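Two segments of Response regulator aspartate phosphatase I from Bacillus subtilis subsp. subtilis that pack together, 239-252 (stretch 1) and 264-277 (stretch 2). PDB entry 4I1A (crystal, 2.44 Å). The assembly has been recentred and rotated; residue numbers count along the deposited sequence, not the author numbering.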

ATOM      1  N   GLU A 239      15.328   8.169   3.238  1.00 70.46           N
ATOM      2  CA  GLU A 239      15.542   9.500   2.697  1.00 74.74           C
ATOM      3  C   GLU A 239      14.285  10.348   2.906  1.00 74.08           C
ATOM      4  O   GLU A 239      13.479  10.552   1.995  1.00 73.23           O
ATOM      5  CB  GLU A 239      15.998   9.494   1.238  1.00 80.49           C
ATOM      6  CG  GLU A 239      16.979  10.656   0.928  1.00109.83           C
ATOM      7  CD  GLU A 239      16.540  12.007   1.530  1.00101.56           C
ATOM      8  OE1 GLU A 239      16.873  12.305   2.705  1.00 96.58           O
ATOM      9  OE2 GLU A 239      15.853  12.776   0.826  1.00 95.88           O
ATOM     10  N   TYR A 240      14.157  10.846   4.129  1.00 72.98           N
ATOM     11  CA  TYR A 240      12.972  11.547   4.588  1.00 64.50           C
ATOM     12  C   TYR A 240      12.734  12.893   3.900  1.00 62.22           C
ATOM     13  O   TYR A 240      11.588  13.317   3.756  1.00 60.19           O
ATOM     14  CB  TYR A 240      13.056  11.729   6.100  1.00 63.61           C
ATOM     15  CG  TYR A 240      13.165  10.423   6.860  1.00 62.97           C
ATOM     16  CD1 TYR A 240      12.355   9.339   6.540  1.00 54.11           C
ATOM     17  CD2 TYR A 240      14.084  10.274   7.898  1.00 63.14           C
ATOM     18  CE1 TYR A 240      12.455   8.138   7.235  1.00 57.71           C
ATOM     19  CE2 TYR A 240      14.194   9.078   8.598  1.00 57.11           C
ATOM     20  CZ  TYR A 240      13.379   8.013   8.263  1.00 63.41           C
ATOM     21  OH  TYR A 240      13.481   6.828   8.961  1.00 62.05           O
ATOM     22  N   LYS A 241      13.801  13.568   3.481  1.00 67.48           N
ATOM     23  CA  LYS A 241      13.644  14.853   2.795  1.00 69.73           C
ATOM     24  C   LYS A 241      12.912  14.665   1.476  1.00 72.23           C
ATOM     25  O   LYS A 241      11.934  15.359   1.196  1.00 73.56           O
ATOM     26  CB  LYS A 241      14.990  15.543   2.560  1.00 72.91           C
ATOM     27  CG  LYS A 241      15.493  16.332   3.756  1.00 86.91           C
ATOM     28  CD  LYS A 241      16.782  17.067   3.419  1.00 99.84           C
ATOM     29  CE  LYS A 241      17.005  18.254   4.343  1.00106.57           C
ATOM     30  NZ  LYS A 241      18.190  19.070   3.928  1.00112.89           N
ATOM     31  N   LYS A 242      13.377  13.715   0.673  1.00 74.94           N
ATOM     32  CA  LYS A 242      12.711  13.423  -0.588  1.00 77.19           C
ATOM     33  C   LYS A 242      11.310  12.858  -0.354  1.00 70.53           C
ATOM     34  O   LYS A 242      10.375  13.205  -1.077  1.00 72.95           O
ATOM     35  CB  LYS A 242      13.563  12.501  -1.474  1.00 74.93           C
ATOM     36  CG  LYS A 242      14.713  13.243  -2.158  1.00 82.87           C
ATOM     37  CD  LYS A 242      15.411  12.423  -3.239  1.00 85.09           C
ATOM     38  CE  LYS A 242      16.586  11.642  -2.670  1.00 96.08           C
ATOM     39  NZ  LYS A 242      17.499  11.135  -3.745  1.00104.11           N
ATOM     40  N   ALA A 243      11.168  12.012   0.664  1.00 61.38           N
ATOM     41  CA  ALA A 243       9.865  11.454   1.026  1.00 59.33           C
ATOM     42  C   ALA A 243       8.850  12.568   1.223  1.00 62.86           C
ATOM     43  O   ALA A 243       7.768  12.545   0.647  1.00 67.15           O
ATOM     44  CB  ALA A 243       9.970  10.587   2.294  1.00 55.43           C
ATOM     45  N   SER A 244       9.230  13.570   2.003  1.00 63.76           N
ATOM     46  CA  SER A 244       8.348  14.696   2.267  1.00 61.44           C
ATOM     47  C   SER A 244       7.994  15.532   1.032  1.00 58.50           C
ATOM     48  O   SER A 244       6.848  15.957   0.882  1.00 62.55           O
ATOM     49  CB  SER A 244       8.934  15.579   3.366  1.00 62.35           C
ATOM     50  OG  SER A 244       8.744  14.971   4.627  1.00 64.59           O
ATOM     51  N   GLN A 245       8.966  15.778   0.159  1.00 60.33           N
ATOM     52  CA  GLN A 245       8.708  16.604  -1.020  1.00 70.14           C
ATOM     53  C   GLN A 245       7.730  15.909  -1.967  1.00 68.13           C
ATOM     54  O   GLN A 245       6.850  16.555  -2.538  1.00 69.26           O
ATOM     55  CB  GLN A 245      10.004  16.995  -1.739  1.00 77.74           C
ATOM     56  CG  GLN A 245       9.796  17.899  -2.965  1.00 99.68           C
ATOM     57  CD  GLN A 245       9.067  19.215  -2.657  1.00109.59           C
ATOM     58  OE1 GLN A 245       9.441  19.953  -1.740  1.00118.01           O
ATOM     59  NE2 GLN A 245       8.028  19.510  -3.435  1.00102.62           N
ATOM     60  N   HIS A 246       7.856  14.592  -2.107  1.00 63.10           N
ATOM     61  CA  HIS A 246       6.901  13.844  -2.918  1.00 65.01           C
ATOM     62  C   HIS A 246       5.525  13.749  -2.253  1.00 64.36           C
ATOM     63  O   HIS A 246       4.494  13.757  -2.930  1.00 66.10           O
ATOM     64  CB  HIS A 246       7.441  12.457  -3.265  1.00 58.71           C
ATOM     65  CG  HIS A 246       8.434  12.461  -4.383  1.00 67.54           C
ATOM     66  ND1 HIS A 246       8.053  12.470  -5.712  1.00 66.32           N
ATOM     67  CD2 HIS A 246       9.787  12.467  -4.384  1.00 72.20           C
ATOM     68  CE1 HIS A 246       9.130  12.478  -6.475  1.00 69.38           C
ATOM     69  NE2 HIS A 246      10.198  12.479  -5.696  1.00 71.53           N
ATOM     70  N   LEU A 247       5.514  13.673  -0.927  1.00 58.65           N
ATOM     71  CA  LEU A 247       4.270  13.532  -0.174  1.00 58.34           C
ATOM     72  C   LEU A 247       3.408  14.795  -0.171  1.00 58.30           C
ATOM     73  O   LEU A 247       2.184  14.694  -0.223  1.00 58.89           O
ATOM     74  CB  LEU A 247       4.543  13.050   1.259  1.00 56.13           C
ATOM     75  CG  LEU A 247       4.940  11.570   1.407  1.00 49.58           C
ATOM     76  CD1 LEU A 247       5.601  11.326   2.758  1.00 45.01           C
ATOM     77  CD2 LEU A 247       3.743  10.639   1.227  1.00 48.26           C
ATOM     78  N   ILE A 248       4.027  15.973  -0.112  1.00 56.49           N
ATOM     79  CA  ILE A 248       3.251  17.206  -0.177  1.00 60.28           C
ATOM     80  C   ILE A 248       2.712  17.452  -1.584  1.00 66.77           C
ATOM     81  O   ILE A 248       1.660  18.064  -1.744  1.00 70.72           O
ATOM     82  CB  ILE A 248       4.027  18.466   0.296  1.00 76.36           C
ATOM     83  CG1 ILE A 248       5.241  18.736  -0.591  1.00 83.29           C
ATOM     84  CG2 ILE A 248       4.429  18.338   1.750  1.00 72.73           C
ATOM     85  CD1 ILE A 248       5.624  20.201  -0.636  1.00 85.61           C
ATOM     86  N   LEU A 249       3.437  16.991  -2.600  1.00 66.59           N
ATOM     87  CA  LEU A 249       2.969  17.113  -3.973  1.00 63.08           C
ATOM     88  C   LEU A 249       1.713  16.268  -4.134  1.00 65.24           C
ATOM     89  O   LEU A 249       0.749  16.682  -4.784  1.00 66.88           O
ATOM     90  CB  LEU A 249       4.046  16.671  -4.966  1.00 61.94           C
ATOM     91  CG  LEU A 249       5.221  17.635  -5.163  1.00 68.51           C
ATOM     92  CD1 LEU A 249       6.199  17.140  -6.238  1.00 66.06           C
ATOM     93  CD2 LEU A 249       4.725  19.038  -5.498  1.00 66.36           C
ATOM     94  N   ALA A 250       1.726  15.091  -3.515  1.00 61.11           N
ATOM     95  CA  ALA A 250       0.558  14.224  -3.497  1.00 63.09           C
ATOM     96  C   ALA A 250      -0.565  14.898  -2.730  1.00 66.36           C
ATOM     97  O   ALA A 250      -1.720  14.896  -3.153  1.00 71.56           O
ATOM     98  CB  ALA A 250       0.900  12.890  -2.862  1.00 56.41           C
ATOM     99  N   LEU A 251      -0.199  15.485  -1.599  1.00 67.63           N
ATOM    100  CA  LEU A 251      -1.130  16.161  -0.711  1.00 64.92           C
ATOM    101  C   LEU A 251      -1.883  17.290  -1.406  1.00 65.26           C
ATOM    102  O   LEU A 251      -3.083  17.447  -1.195  1.00 63.90           O
ATOM    103  CB  LEU A 251      -0.367  16.710   0.496  1.00 75.26           C
ATOM    104  CG  LEU A 251      -1.180  17.163   1.708  1.00 79.28           C
ATOM    105  CD1 LEU A 251      -1.984  15.989   2.229  1.00 74.77           C
ATOM    106  CD2 LEU A 251      -0.266  17.741   2.799  1.00 72.00           C
ATOM    107  N   GLU A 252      -1.177  18.071  -2.227  1.00 68.55           N
ATOM    108  CA  GLU A 252      -1.769  19.206  -2.937  1.00 83.88           C
ATOM    109  C   GLU A 252      -2.939  18.760  -3.794  1.00 86.69           C
ATOM    110  O   GLU A 252      -3.967  19.436  -3.869  1.00 93.30           O
ATOM    111  CB  GLU A 252      -0.745  19.877  -3.860  1.00103.56           C
ATOM    112  CG  GLU A 252       0.431  20.557  -3.179  1.00113.03           C
ATOM    113  CD  GLU A 252       1.469  21.047  -4.185  1.00120.25           C
ATOM    114  OE1 GLU A 252       2.651  21.192  -3.799  1.00121.69           O
ATOM    115  OE2 GLU A 252       1.100  21.283  -5.359  1.00117.29           O
TER
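Stretch 2 264-277: KTLFTLTYVEAKQQ

Stretch 2 lies on stretch 1 as a second helix running nearly antiparallel to the first: the axes of helices 240-252 and 264-275 cross at -154° and approach to 9.7 Å, so Tyr 240 faces the C-terminal part of stretch 2 and Leu 251 its beginning. The CA atoms of Tyr 240 and Val 272 are 6.0 Å apart, those of Ser 244 and Leu 269 6.2 Å. Together the two segments bury 707 Å². Knob into hole, Leu 247 sits among Thr 265, Thr 268, Leu 269 and Val 272, its CD1 3.9 Å from Thr 268 CG2. In return, Leu 269 sits among Ser 244, Leu 247, Ile 248 and Leu 251, its CD2 3.7 Å from Leu 251 CD2, and Val 272 among Tyr 240, Ala 243, Ser 244 and Leu 247. Leu 251 CD1 meets Leu 266 CG at 3.6 Å, and Thr 265 CG2 rests 3.4 Å from Leu 247 O. One direct hydrogen bond crosses the contact: Ser 244 OG donates to Glu 273 OE2 at 2.7 Å. Lys 275 CB lies over one face of the Tyr 240 ring, 4.3 Å from its centroid, in a CH-pi contact; water 1 links Tyr 240 OH (2.7 Å from its O) to Lys 275 NZ (3.1 Å), and Gln 276 CD reaches Tyr 240 CB at 3.4 Å.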

ATOM      1  N   LYS A 264      -4.016   8.797   4.464  1.00 52.15           N
ATOM      2  CA  LYS A 264      -2.816   7.974   4.481  1.00 52.85           C
ATOM      3  C   LYS A 264      -1.567   8.809   4.164  1.00 54.72           C
ATOM      4  O   LYS A 264      -0.503   8.620   4.752  1.00 55.98           O
ATOM      5  CB  LYS A 264      -2.992   6.835   3.473  1.00 55.33           C
ATOM      6  CG  LYS A 264      -1.714   6.157   3.040  1.00 59.88           C
ATOM      7  CD  LYS A 264      -1.992   4.887   2.256  1.00 61.87           C
ATOM      8  CE  LYS A 264      -0.712   4.052   2.116  1.00 71.17           C
ATOM      9  NZ  LYS A 264      -0.846   2.886   1.189  1.00 78.86           N
ATOM     10  N   THR A 265      -1.715   9.734   3.226  1.00 48.75           N
ATOM     11  CA  THR A 265      -0.663  10.673   2.869  1.00 54.27           C
ATOM     12  C   THR A 265      -0.310  11.605   4.042  1.00 59.48           C
ATOM     13  O   THR A 265       0.863  11.886   4.284  1.00 56.82           O
ATOM     14  CB  THR A 265      -1.116  11.517   1.653  1.00 52.55           C
ATOM     15  OG1 THR A 265      -1.464  10.639   0.580  1.00 55.03           O
ATOM     16  CG2 THR A 265      -0.037  12.496   1.187  1.00 45.49           C
ATOM     17  N   LEU A 266      -1.317  12.100   4.760  1.00 52.19           N
ATOM     18  CA  LEU A 266      -1.053  12.967   5.913  1.00 53.10           C
ATOM     19  C   LEU A 266      -0.424  12.158   7.032  1.00 44.99           C
ATOM     20  O   LEU A 266       0.430  12.644   7.779  1.00 47.18           O
ATOM     21  CB  LEU A 266      -2.333  13.655   6.411  1.00 51.96           C
ATOM     22  CG  LEU A 266      -2.794  14.843   5.565  1.00 55.86           C
ATOM     23  CD1 LEU A 266      -4.284  15.104   5.776  1.00 58.35           C
ATOM     24  CD2 LEU A 266      -1.950  16.096   5.879  1.00 50.71           C
ATOM     25  N   PHE A 267      -0.843  10.910   7.141  1.00 45.91           N
ATOM     26  CA  PHE A 267      -0.291  10.054   8.168  1.00 46.88           C
ATOM     27  C   PHE A 267       1.200   9.846   7.925  1.00 50.62           C
ATOM     28  O   PHE A 267       2.028  10.072   8.822  1.00 53.00           O
ATOM     29  CB  PHE A 267      -1.035   8.716   8.227  1.00 43.52           C
ATOM     30  CG  PHE A 267      -0.405   7.735   9.169  1.00 49.16           C
ATOM     31  CD1 PHE A 267      -0.737   7.749  10.518  1.00 40.81           C
ATOM     32  CD2 PHE A 267       0.557   6.828   8.722  1.00 48.75           C
ATOM     33  CE1 PHE A 267      -0.143   6.865  11.404  1.00 42.13           C
ATOM     34  CE2 PHE A 267       1.162   5.942   9.606  1.00 48.95           C
ATOM     35  CZ  PHE A 267       0.808   5.958  10.948  1.00 53.98           C
ATOM     36  N   THR A 268       1.527   9.421   6.708  1.00 50.82           N
ATOM     37  CA  THR A 268       2.908   9.149   6.308  1.00 53.47           C
ATOM     38  C   THR A 268       3.766  10.406   6.433  1.00 51.98           C
ATOM     39  O   THR A 268       4.906  10.355   6.899  1.00 54.68           O
ATOM     40  CB  THR A 268       2.962   8.599   4.857  1.00 52.07           C
ATOM     41  OG1 THR A 268       1.980   7.565   4.715  1.00 51.18           O
ATOM     42  CG2 THR A 268       4.358   8.030   4.510  1.00 40.03           C
ATOM     43  N   LEU A 269       3.202  11.539   6.029  1.00 54.56           N
ATOM     44  CA  LEU A 269       3.877  12.823   6.153  1.00 55.55           C
ATOM     45  C   LEU A 269       4.180  13.131   7.620  1.00 55.14           C
ATOM     46  O   LEU A 269       5.301  13.513   7.963  1.00 62.07           O
ATOM     47  CB  LEU A 269       3.012  13.924   5.533  1.00 59.68           C
ATOM     48  CG  LEU A 269       3.614  15.310   5.292  1.00 60.57           C
ATOM     49  CD1 LEU A 269       4.994  15.226   4.660  1.00 55.93           C
ATOM     50  CD2 LEU A 269       2.685  16.121   4.406  1.00 62.63           C
ATOM     51  N   THR A 270       3.184  12.945   8.483  1.00 48.13           N
ATOM     52  CA  THR A 270       3.347  13.199   9.908  1.00 45.34           C
ATOM     53  C   THR A 270       4.479  12.353  10.462  1.00 47.28           C
ATOM     54  O   THR A 270       5.364  12.840  11.180  1.00 47.18           O
ATOM     55  CB  THR A 270       2.067  12.839  10.704  1.00 47.63           C
ATOM     56  OG1 THR A 270       0.950  13.581  10.199  1.00 47.29           O
ATOM     57  CG2 THR A 270       2.252  13.137  12.188  1.00 44.23           C
ATOM     58  N   TYR A 271       4.436  11.069  10.135  1.00 45.80           N
ATOM     59  CA  TYR A 271       5.419  10.134  10.656  1.00 52.23           C
ATOM     60  C   TYR A 271       6.833  10.482  10.175  1.00 50.73           C
ATOM     61  O   TYR A 271       7.775  10.523  10.973  1.00 50.73           O
ATOM     62  CB  TYR A 271       5.040   8.706  10.268  1.00 49.01           C
ATOM     63  CG  TYR A 271       5.653   7.659  11.156  1.00 53.65           C
ATOM     64  CD1 TYR A 271       6.442   8.016  12.250  1.00 52.89           C
ATOM     65  CD2 TYR A 271       5.448   6.311  10.904  1.00 57.00           C
ATOM     66  CE1 TYR A 271       7.007   7.048  13.062  1.00 55.81           C
ATOM     67  CE2 TYR A 271       6.001   5.345  11.703  1.00 63.11           C
ATOM     68  CZ  TYR A 271       6.779   5.714  12.780  1.00 63.27           C
ATOM     69  OH  TYR A 271       7.325   4.732  13.563  1.00 76.86           O
ATOM     70  N   VAL A 272       6.965  10.739   8.874  1.00 49.31           N
ATOM     71  CA  VAL A 272       8.246  11.118   8.284  1.00 58.05           C
ATOM     72  C   VAL A 272       8.882  12.321   8.996  1.00 55.08           C
ATOM     73  O   VAL A 272      10.083  12.325   9.288  1.00 61.22           O
ATOM     74  CB  VAL A 272       8.100  11.383   6.763  1.00 55.78           C
ATOM     75  CG1 VAL A 272       9.229  12.252   6.235  1.00 51.24           C
ATOM     76  CG2 VAL A 272       8.033  10.071   6.015  1.00 54.07           C
ATOM     77  N   GLU A 273       8.073  13.328   9.291  1.00 47.14           N
ATOM     78  CA  GLU A 273       8.575  14.539   9.937  1.00 47.66           C
ATOM     79  C   GLU A 273       8.963  14.288  11.391  1.00 49.26           C
ATOM     80  O   GLU A 273       9.931  14.862  11.896  1.00 54.30           O
ATOM     81  CB  GLU A 273       7.541  15.664   9.841  1.00 50.85           C
ATOM     82  CG  GLU A 273       7.341  16.204   8.423  1.00 52.82           C
ATOM     83  CD  GLU A 273       8.594  16.872   7.878  1.00 58.22           C
ATOM     84  OE1 GLU A 273       9.312  17.512   8.671  1.00 63.65           O
ATOM     85  OE2 GLU A 273       8.872  16.764   6.662  1.00 61.35           O
ATOM     86  N   ALA A 274       8.191  13.438  12.060  1.00 46.77           N
ATOM     87  CA  ALA A 274       8.497  13.023  13.423  1.00 49.02           C
ATOM     88  C   ALA A 274       9.835  12.274  13.487  1.00 54.42           C
ATOM     89  O   ALA A 274      10.634  12.485  14.404  1.00 58.76           O
ATOM     90  CB  ALA A 274       7.375  12.154  13.963  1.00 50.85           C
ATOM     91  N   LYS A 275      10.079  11.402  12.510  1.00 50.79           N
ATOM     92  CA  LYS A 275      11.336  10.658  12.455  1.00 53.15           C
ATOM     93  C   LYS A 275      12.549  11.569  12.259  1.00 60.97           C
ATOM     94  O   LYS A 275      13.668  11.180  12.577  1.00 67.03           O
ATOM     95  CB  LYS A 275      11.309   9.603  11.348  1.00 59.16           C
ATOM     96  CG  LYS A 275      10.340   8.451  11.555  1.00 59.03           C
ATOM     97  CD  LYS A 275      10.385   7.537  10.341  1.00 61.78           C
ATOM     98  CE  LYS A 275       9.156   6.673  10.236  1.00 67.76           C
ATOM     99  NZ  LYS A 275       9.318   5.675   9.144  1.00 73.60           N
ATOM    100  N   GLN A 276      12.342  12.772  11.728  1.00 61.29           N
ATOM    101  CA  GLN A 276      13.443  13.732  11.609  1.00 60.57           C
ATOM    102  C   GLN A 276      13.479  14.651  12.816  1.00 62.34           C
ATOM    103  O   GLN A 276      14.250  15.611  12.849  1.00 68.48           O
ATOM    104  CB  GLN A 276      13.323  14.579  10.342  1.00 60.15           C
ATOM    105  CG  GLN A 276      13.263  13.786   9.059  1.00 63.03           C
ATOM    106  CD  GLN A 276      13.197  14.683   7.840  1.00 75.31           C
ATOM    107  OE1 GLN A 276      14.215  15.208   7.390  1.00 84.94           O
ATOM    108  NE2 GLN A 276      11.997  14.871   7.302  1.00 77.81           N
ATOM    109  N   GLN A 277      12.645  14.340  13.806  1.00 56.18           N
ATOM    110  CA  GLN A 277      12.476  15.169  14.999  1.00 61.23           C
ATOM    111  C   GLN A 277      11.940  16.562  14.682  1.00 66.66           C
ATOM    112  O   GLN A 277      12.100  17.493  15.482  1.00 63.80           O
ATOM    113  CB  GLN A 277      13.768  15.276  15.814  1.00 68.23           C
ATOM    114  CG  GLN A 277      14.305  13.939  16.325  1.00 75.11           C
ATOM    115  CD  GLN A 277      15.387  13.382  15.432  1.00 84.51           C
ATOM    116  OE1 GLN A 277      16.485  13.939  15.352  1.00 93.12           O
ATOM    117  NE2 GLN A 277      15.086  12.283  14.745  1.00 79.79           N
TER
HETATM  118  O   HOH W   1      12.003   4.781   7.988  1.00 60.72           O